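Side-chain contacts in beta-lactamase-related domain-containing protein (Bacteroides dorei DSM 17855, PDB 5TGF), which is a putative serine beta-lactamase-like hydrolase whose substrate is not established, and which has been seen to bind calcium: residues A308-E313 / D318-F323; G193-M198 / P287-A292; I16-M21 / K43-F48. All coordinates share one frame; numbering follows the deposited sequence.

Interaction 1 (A308-E313 / D318-F323); sequences AHVQGE and DGFSSF
V310 reaches across to S322 with its whole short side chain, and the contact can be followed outward from the branch point. CB itself is already in touch: V310 CB lies 3.7 Å from S322 OG and slightly farther from S322 CB. From here the two methyls part. CG1 sits between the backbone N and the carbonyl carbon (chi1 75°), which brings V310 CG1 to 3.7 Å from S322 OG. The second methyl, CG2, runs anti to the backbone N, past the serine, with V310 CG2 3.9 Å from S322 OG, so the hydroxyl oxygen lies against all three outer carbons. At its far side CG2 comes to the edge of the F320 ring, near the ring plane, where V310 CG2 and F320 CE2 are 4.3 Å apart. Both segments belong to the loop that leaves strand 302-307 of the central antiparallel sheet and leads to the C-terminal helix 328-337, so this small van der Waals contact draws the two limbs of one irregular loop together. No hydrogen bond joins 308-313 to 318-323; next to them the backbone of S322 bonds to A314. The valine meets carbon and the flank of the S322 hydroxyl, whose polar need is met by W289 O. The 318-323 limb is shaped by two turns of its own: F320 N approaches D318 OD1 from above the carboxylate plane, at 3.1 Å, in an Asx turn, and S321 OG accepts from F323 N in an ST turn. Beyond the valine, F320 stacks on Y25 and meets W20 edge to face.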
loop_
_atom_site.group_PDB
_atom_site.type_symbol
_atom_site.label_atom_id
_atom_site.label_comp_id
_atom_site.label_asym_id
_atom_site.label_seq_id
_atom_site.Cartn_x
_atom_site.Cartn_y
_atom_site.Cartn_z
ATOM N N ALA A 308 9.370 3.727 -9.946
ATOM C CA ALA A 308 9.294 4.423 -11.186
ATOM C C ALA A 308 7.950 5.148 -11.255
ATOM O O ALA A 308 7.070 4.889 -10.428
ATOM C CB ALA A 308 9.430 3.456 -12.357
ATOM N N HIS A 309 7.812 6.037 -12.229
ATOM C CA HIS A 309 6.558 6.779 -12.444
ATOM C C HIS A 309 6.315 6.854 -13.950
ATOM O O HIS A 309 7.062 7.475 -14.692
ATOM C CB HIS A 309 6.585 8.175 -11.809
ATOM C CG HIS A 309 5.239 8.839 -11.752
ATOM N ND1 HIS A 309 4.490 9.111 -12.884
ATOM C CD2 HIS A 309 4.470 9.209 -10.702
ATOM C CE1 HIS A 309 3.324 9.631 -12.522
ATOM N NE2 HIS A 309 3.282 9.681 -11.210
ATOM N N VAL A 310 5.256 6.208 -14.398
ATOM C CA VAL A 310 4.916 6.140 -15.845
ATOM C C VAL A 310 4.793 7.548 -16.422
ATOM O O VAL A 310 4.404 8.521 -15.726
ATOM C CB VAL A 310 3.611 5.292 -16.060
ATOM C CG1 VAL A 310 2.387 6.107 -15.631
ATOM C CG2 VAL A 310 3.462 4.797 -17.494
ATOM N N GLN A 311 5.186 7.681 -17.679
ATOM C CA GLN A 311 4.857 8.895 -18.435
ATOM C C GLN A 311 3.732 8.587 -19.382
ATOM O O GLN A 311 3.711 7.523 -20.003
ATOM C CB GLN A 311 6.054 9.554 -19.142
ATOM C CG GLN A 311 6.946 8.728 -20.047
ATOM C CD GLN A 311 8.410 9.275 -20.130
ATOM O OE1 GLN A 311 8.704 10.434 -19.754
ATOM N NE2 GLN A 311 9.335 8.430 -20.635
ATOM N N GLY A 312 2.752 9.477 -19.402
ATOM C CA GLY A 312 1.548 9.280 -20.189
ATOM C C GLY A 312 0.564 8.432 -19.425
ATOM O O GLY A 312 0.591 8.382 -18.203
ATOM N N GLU A 313 -0.356 7.824 -20.152
ATOM C CA GLU A 313 -1.359 6.977 -19.539
ATOM C C GLU A 313 -0.722 5.697 -19.042
ATOM O O GLU A 313 0.194 5.145 -19.666
ATOM C CB GLU A 313 -2.497 6.650 -20.521
ATOM C CG GLU A 313 -3.324 7.874 -20.850
ATOM C CD GLU A 313 -4.500 7.553 -21.741
ATOM O OE1 GLU A 313 -5.562 7.158 -21.211
ATOM O OE2 GLU A 313 -4.330 7.661 -22.966
ATOM N N ASP A 318 -0.275 -0.753 -26.786
ATOM C CA ASP A 318 0.353 -2.055 -26.968
ATOM C C ASP A 318 0.015 -3.082 -25.871
ATOM O O ASP A 318 0.591 -4.181 -25.813
ATOM C CB ASP A 318 1.873 -1.884 -27.093
ATOM C CG ASP A 318 2.488 -1.128 -25.901
ATOM O OD1 ASP A 318 1.793 -0.948 -24.873
ATOM O OD2 ASP A 318 3.660 -0.701 -26.023
ATOM N N GLY A 319 -0.889 -2.725 -24.975
ATOM C CA GLY A 319 -1.288 -3.652 -23.912
ATOM C C GLY A 319 -0.482 -3.528 -22.623
ATOM O O GLY A 319 -0.817 -4.158 -21.611
ATOM N N PHE A 320 0.570 -2.725 -22.623
ATOM C CA PHE A 320 1.324 -2.487 -21.373
ATOM C C PHE A 320 0.425 -1.758 -20.386
ATOM O O PHE A 320 -0.377 -0.891 -20.764
ATOM C CB PHE A 320 2.596 -1.671 -21.647
ATOM C CG PHE A 320 3.268 -1.121 -20.408
ATOM C CD1 PHE A 320 4.234 -1.853 -19.732
ATOM C CD2 PHE A 320 2.958 0.157 -19.958
ATOM C CE1 PHE A 320 4.847 -1.322 -18.597
ATOM C CE2 PHE A 320 3.611 0.710 -18.862
ATOM C CZ PHE A 320 4.543 -0.027 -18.182
ATOM N N SER A 321 0.619 -2.054 -19.104
ATOM C CA SER A 321 -0.048 -1.340 -18.036
ATOM C C SER A 321 0.897 -1.233 -16.865
ATOM O O SER A 321 1.365 -2.264 -16.357
ATOM C CB SER A 321 -1.312 -2.055 -17.555
ATOM O OG SER A 321 -1.879 -1.379 -16.435
ATOM N N SER A 322 1.122 0.008 -16.408
ATOM C CA SER A 322 2.006 0.242 -15.273
ATOM C C SER A 322 1.359 -0.211 -13.954
ATOM O O SER A 322 2.007 -0.171 -12.899
ATOM C CB SER A 322 2.404 1.719 -15.189
ATOM O OG SER A 322 1.277 2.564 -15.158
ATOM N N PHE A 323 0.070 -0.541 -13.983
ATOM C CA PHE A 323 -0.623 -1.083 -12.795
ATOM C C PHE A 323 -0.840 -2.605 -12.906
ATOM O O PHE A 323 -0.255 -3.399 -12.138
ATOM C CB PHE A 323 -1.942 -0.340 -12.604
ATOM C CG PHE A 323 -2.705 -0.754 -11.381
ATOM C CD1 PHE A 323 -2.155 -0.597 -10.107
ATOM C CD2 PHE A 323 -4.017 -1.171 -11.484
ATOM C CE1 PHE A 323 -2.869 -0.961 -8.971
ATOM C CE2 PHE A 323 -4.763 -1.489 -10.349
ATOM C CZ PHE A 323 -4.184 -1.382 -9.087
#

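Interaction 2 (G193-M198 / P287-A292); sequences GGHAPM and PGWAGA
W289 presents the edge of its indole, not a face, to the backbone of G194, and this sets the geometry of the whole contact. The tryptophan is the second residue of a type I beta turn, G288 to G291, that joins strands 281-285 and 293-297 of the central sheet; W289-A290-G291, leading into strand 293-297, probably takes the place of the KTG (or HTG) motif of serine beta-lactamases. Its partner is the loop before helix 198-201, so the contact ties a strand-linking turn of the sheet to that loop. The indole lies near the probable SxxK site and about 3 Å from a bound glycerol, itself probably from the crystallisation liquor. CG of W289 stands between its own backbone N and carbonyl carbon (chi1 66°), which places the NE1 edge of the indole beside the two glycines. W289 NE1 donates to G194 O at 2.8 Å, nearly straight at 162°, with the oxygen close to the ring plane. At the acceptor, the donor is tilted from the carbonyl plane. Farther along the same ring, W289 CZ2 comes 4.0 Å from G194 CA and 3.8 Å from G193 O. That carbonyl oxygen also lies over the centre of the H195 ring, 3.8 Å above its plane. The two rings are within about 20° of parallel, yet they are displaced and do not stack; H195 NE2 and W289 CZ2 meet obliquely at 4.2 Å. The imidazole is fixed by others, ND1 to N190 and NE2 to H309. One indole face is covered from within the turn, where A290 CB sits 3.7 Å above the ring plane of W289, over its centre.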
loop_
_atom_site.group_PDB
_atom_site.type_symbol
_atom_site.label_atom_id
_atom_site.label_comp_id
_atom_site.label_asym_id
_atom_site.label_seq_id
_atom_site.Cartn_x
_atom_site.Cartn_y
_atom_site.Cartn_z
ATOM N N GLY A 193 -2.081 15.119 -9.824
ATOM C CA GLY A 193 -3.087 14.133 -10.185
ATOM C C GLY A 193 -2.577 12.735 -9.930
ATOM O O GLY A 193 -1.484 12.348 -10.398
ATOM N N GLY A 194 -3.340 11.981 -9.142
ATOM C CA GLY A 194 -2.989 10.622 -8.818
ATOM C C GLY A 194 -1.992 10.429 -7.684
ATOM O O GLY A 194 -1.582 9.275 -7.406
ATOM N N HIS A 195 -1.661 11.507 -6.984
ATOM C CA HIS A 195 -0.838 11.413 -5.771
ATOM C C HIS A 195 -1.575 11.891 -4.522
ATOM O O HIS A 195 -1.013 12.553 -3.630
ATOM C CB HIS A 195 0.475 12.178 -5.939
ATOM C CG HIS A 195 1.153 11.968 -7.260
ATOM N ND1 HIS A 195 1.684 13.011 -7.994
ATOM C CD2 HIS A 195 1.381 10.852 -7.984
ATOM C CE1 HIS A 195 2.184 12.542 -9.124
ATOM N NE2 HIS A 195 2.016 11.234 -9.135
ATOM N N ALA A 196 -2.826 11.479 -4.436
ATOM C CA ALA A 196 -3.773 11.952 -3.428
ATOM C C ALA A 196 -4.889 10.912 -3.322
ATOM O O ALA A 196 -5.041 10.116 -4.248
ATOM C CB ALA A 196 -4.357 13.293 -3.848
ATOM N N PRO A 197 -5.615 10.848 -2.180
ATOM C CA PRO A 197 -5.484 11.654 -0.963
ATOM C C PRO A 197 -4.274 11.232 -0.142
ATOM O O PRO A 197 -3.559 10.319 -0.543
ATOM C CB PRO A 197 -6.780 11.384 -0.195
ATOM C CG PRO A 197 -7.345 10.158 -0.759
ATOM C CD PRO A 197 -6.695 9.856 -2.084
HETATM N N MSE A 198 -4.043 11.894 0.981
HETATM C CA MSE A 198 -2.781 11.690 1.761
HETATM C C MSE A 198 -2.394 10.231 1.908
HETATM O O MSE A 198 -1.286 9.826 1.525
HETATM C CB MSE A 198 -2.917 12.376 3.137
HETATM C CG MSE A 198 -1.573 12.417 3.869
HETATM SE SE MSE A 198 -1.769 13.064 5.727
HETATM C CE MSE A 198 -2.225 14.918 5.263
ATOM N N PRO A 287 0.721 -2.270 -5.164
ATOM C CA PRO A 287 1.105 -1.567 -6.378
ATOM C C PRO A 287 0.464 -0.196 -6.472
ATOM O O PRO A 287 -0.644 -0.013 -6.005
ATOM C CB PRO A 287 0.576 -2.457 -7.509
ATOM C CG PRO A 287 0.168 -3.722 -6.852
ATOM C CD PRO A 287 -0.207 -3.366 -5.443
ATOM N N GLY A 288 1.155 0.747 -7.094
ATOM C CA GLY A 288 0.562 2.049 -7.435
ATOM C C GLY A 288 0.276 2.121 -8.921
ATOM O O GLY A 288 0.904 1.419 -9.692
ATOM N N TRP A 289 -0.624 3.008 -9.313
ATOM C CA TRP A 289 -1.084 3.077 -10.690
ATOM C C TRP A 289 0.061 3.390 -11.668
ATOM O O TRP A 289 -0.026 3.036 -12.847
ATOM C CB TRP A 289 -2.208 4.107 -10.866
ATOM C CG TRP A 289 -1.782 5.555 -10.636
ATOM C CD1 TRP A 289 -1.829 6.214 -9.439
ATOM C CD2 TRP A 289 -1.302 6.510 -11.589
ATOM N NE1 TRP A 289 -1.352 7.472 -9.568
ATOM C CE2 TRP A 289 -1.056 7.711 -10.880
ATOM C CE3 TRP A 289 -1.019 6.471 -12.955
ATOM C CZ2 TRP A 289 -0.533 8.850 -11.488
ATOM C CZ3 TRP A 289 -0.521 7.634 -13.577
ATOM C CH2 TRP A 289 -0.290 8.797 -12.836
ATOM N N ALA A 290 1.078 4.133 -11.193
ATOM C CA ALA A 290 2.136 4.660 -12.048
ATOM C C ALA A 290 3.382 3.788 -12.108
ATOM O O ALA A 290 4.401 4.191 -12.720
ATOM C CB ALA A 290 2.511 6.090 -11.617
ATOM N N GLY A 291 3.310 2.584 -11.552
ATOM C CA GLY A 291 4.345 1.582 -11.748
ATOM C C GLY A 291 5.121 1.107 -10.528
ATOM O O GLY A 291 5.750 0.065 -10.583
ATOM N N ALA A 292 5.009 1.804 -9.401
ATOM C CA ALA A 292 5.669 1.360 -8.183
ATOM C C ALA A 292 5.077 0.001 -7.754
ATOM O O ALA A 292 3.837 -0.158 -7.684
ATOM C CB ALA A 292 5.490 2.383 -7.065
#

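Interaction 3 (I16-M21 / K43-F48); sequences IISSWM and KAYGSF
The ring of Y45 is the one flat group that bridges this contact, and I17 lies squarely over one of its faces. I17 CG2 is 3.5 Å from the centroid of the Y45 ring and only 11° off its normal, a well-centred CH-pi contact in which the methyl lies within 4.0 Å of all six ring carbons of Y45. That methyl is held there because it runs anti to the I17 backbone N, while the two side chains cross at about a right angle. At the ring edge, near its plane, S18 OG approaches Y45 CE2 to 3.5 Å. This is packing of a hydroxyl whose hydrogen-bond partner is D14 O, one turn earlier in the helix. The elements involved are helix 11-22, near the N terminus, and strand 38-46, an outermost strand of the antiparallel sheet; the axes of 16-21 and 43-46 come within 9.2 Å and cross at -19°, so the helix lies almost along the strand here, as in the alpha/beta part of the beta-lactamase fold. Near the root of the tyrosine the selenomethionine M21 takes over. Its chain bends at chi2 (-69°), and CG, SE and CE all close on one carbon, with M21 CE 3.9 Å and M21 CG and SE each 4.0 Å from Y45 CB. A type II' turn runs from Y45 to F48. At the other end of the tyrosine, Y45 OH bonds to D14 OD1, the same carboxylate oxygen that pairs with K43 NZ in a salt bridge, so one aspartate of the helix serves both strand residues.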
loop_
_atom_site.group_PDB
_atom_site.type_symbol
_atom_site.label_atom_id
_atom_site.label_comp_id
_atom_site.label_asym_id
_atom_site.label_seq_id
_atom_site.Cartn_x
_atom_site.Cartn_y
_atom_site.Cartn_z
ATOM N N ILE A 16 13.364 -7.217 -19.153
ATOM C CA ILE A 16 11.994 -6.693 -19.120
ATOM C C ILE A 16 12.014 -5.209 -18.727
ATOM O O ILE A 16 11.366 -4.392 -19.356
ATOM C CB ILE A 16 11.106 -7.494 -18.155
ATOM C CG1 ILE A 16 10.885 -8.912 -18.706
ATOM C CG2 ILE A 16 9.769 -6.779 -17.937
ATOM C CD1 ILE A 16 10.256 -9.884 -17.702
ATOM N N ILE A 17 12.774 -4.869 -17.703
ATOM C CA ILE A 17 12.823 -3.473 -17.262
ATOM C C ILE A 17 13.474 -2.571 -18.341
ATOM O O ILE A 17 12.988 -1.478 -18.627
ATOM C CB ILE A 17 13.560 -3.330 -15.917
ATOM C CG1 ILE A 17 12.826 -4.125 -14.834
ATOM C CG2 ILE A 17 13.681 -1.878 -15.515
ATOM C CD1 ILE A 17 13.556 -4.242 -13.516
ATOM N N SER A 18 14.536 -3.061 -18.974
ATOM C CA SER A 18 15.219 -2.283 -20.011
ATOM C C SER A 18 14.295 -2.008 -21.186
ATOM O O SER A 18 14.303 -0.898 -21.743
ATOM C CB SER A 18 16.500 -3.002 -20.477
ATOM O OG SER A 18 17.420 -3.104 -19.411
ATOM N N SER A 19 13.486 -2.998 -21.551
ATOM C CA SER A 19 12.522 -2.816 -22.628
ATOM C C SER A 19 11.487 -1.743 -22.292
ATOM O O SER A 19 11.045 -1.011 -23.179
ATOM C CB SER A 19 11.793 -4.137 -22.941
ATOM O OG SER A 19 10.756 -4.373 -21.993
ATOM N N TRP A 20 11.041 -1.669 -21.041
ATOM C CA TRP A 20 10.178 -0.534 -20.641
ATOM C C TRP A 20 10.892 0.827 -20.807
ATOM O O TRP A 20 10.287 1.806 -21.212
ATOM C CB TRP A 20 9.689 -0.643 -19.211
ATOM C CG TRP A 20 8.888 -1.882 -18.895
ATOM C CD1 TRP A 20 8.130 -2.633 -19.769
ATOM C CD2 TRP A 20 8.756 -2.499 -17.604
ATOM N NE1 TRP A 20 7.539 -3.687 -19.085
ATOM C CE2 TRP A 20 7.921 -3.624 -17.759
ATOM C CE3 TRP A 20 9.232 -2.182 -16.324
ATOM C CZ2 TRP A 20 7.538 -4.423 -16.676
ATOM C CZ3 TRP A 20 8.888 -3.018 -15.247
ATOM C CH2 TRP A 20 8.094 -4.150 -15.445
HETATM N N MSE A 21 12.187 0.872 -20.538
HETATM C CA MSE A 21 12.943 2.125 -20.671
HETATM C C MSE A 21 13.149 2.434 -22.153
HETATM O O MSE A 21 12.978 3.573 -22.581
HETATM C CB MSE A 21 14.304 2.033 -19.974
HETATM C CG MSE A 21 14.200 1.579 -18.499
HETATM SE SE MSE A 21 13.358 3.006 -17.425
HETATM C CE MSE A 21 12.823 1.862 -15.925
ATOM N N LYS A 43 19.700 -2.315 -9.217
ATOM C CA LYS A 43 20.086 -1.626 -10.440
ATOM C C LYS A 43 19.206 -0.417 -10.646
ATOM O O LYS A 43 17.987 -0.461 -10.375
ATOM C CB LYS A 43 19.933 -2.531 -11.650
ATOM C CG LYS A 43 20.483 -1.921 -12.928
ATOM C CD LYS A 43 20.559 -2.915 -14.067
ATOM C CE LYS A 43 21.081 -2.236 -15.314
ATOM N NZ LYS A 43 21.014 -3.142 -16.499
ATOM N N ALA A 44 19.820 0.666 -11.107
ATOM C CA ALA A 44 19.071 1.863 -11.457
ATOM C C ALA A 44 19.129 2.065 -12.962
ATOM O O ALA A 44 20.083 1.661 -13.615
ATOM C CB ALA A 44 19.620 3.061 -10.701
ATOM N N TYR A 45 18.066 2.625 -13.522
ATOM C CA TYR A 45 17.906 2.813 -14.973
ATOM C C TYR A 45 17.610 4.275 -15.268
ATOM O O TYR A 45 17.032 5.002 -14.450
ATOM C CB TYR A 45 16.735 1.973 -15.493
ATOM C CG TYR A 45 16.892 0.479 -15.325
ATOM C CD1 TYR A 45 16.687 -0.125 -14.088
ATOM C CD2 TYR A 45 17.250 -0.340 -16.399
ATOM C CE1 TYR A 45 16.813 -1.491 -13.921
ATOM C CE2 TYR A 45 17.403 -1.713 -16.227
ATOM C CZ TYR A 45 17.192 -2.286 -14.984
ATOM O OH TYR A 45 17.322 -3.662 -14.765
ATOM N N GLY A 46 18.009 4.721 -16.452
ATOM C CA GLY A 46 17.792 6.098 -16.866
ATOM C C GLY A 46 18.393 7.068 -15.879
ATOM O O GLY A 46 19.531 6.897 -15.465
ATOM N N SER A 47 17.606 8.053 -15.471
ATOM C CA SER A 47 18.048 9.138 -14.607
ATOM C C SER A 47 18.169 8.753 -13.132
ATOM O O SER A 47 18.749 9.498 -12.360
ATOM C CB SER A 47 17.061 10.333 -14.733
ATOM O OG SER A 47 15.707 9.867 -14.787
ATOM N N PHE A 48 17.634 7.602 -12.735
ATOM C CA PHE A 48 17.403 7.306 -11.317
ATOM C C PHE A 48 18.657 6.863 -10.570
ATOM O O PHE A 48 19.562 6.288 -11.152
ATOM C CB PHE A 48 16.363 6.171 -11.183
ATOM C CG PHE A 48 14.949 6.638 -11.164
ATOM C CD1 PHE A 48 14.506 7.632 -12.022
ATOM C CD2 PHE A 48 14.063 6.109 -10.239
ATOM C CE1 PHE A 48 13.184 8.049 -12.009
ATOM C CE2 PHE A 48 12.754 6.526 -10.211
ATOM C CZ PHE A 48 12.313 7.501 -11.096
#

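How the interactions relate
Followed from the N terminus, the three contacts come in series, with none nested or crossing. Interaction 3 closes first, tying helix 11-22 to strand 38-46 at the sheet's margin. Interaction 2 closes a long loop of 88 intervening residues, bringing the segment before helix 198-201 to the turn between strands 281-285 and 293-297. Interaction 1 closes last and locally, within the loop between strand 302-307 and helix 328-337. It is also the bridge between the others: 308-313 and 318-323 touch 287-292 through backbone and hydroxyl bonds, and touch interaction 3 through F320 on W20 and A308 on F48. Interactions 2 and 3 themselves stay about 6 Å apart at their nearest atoms.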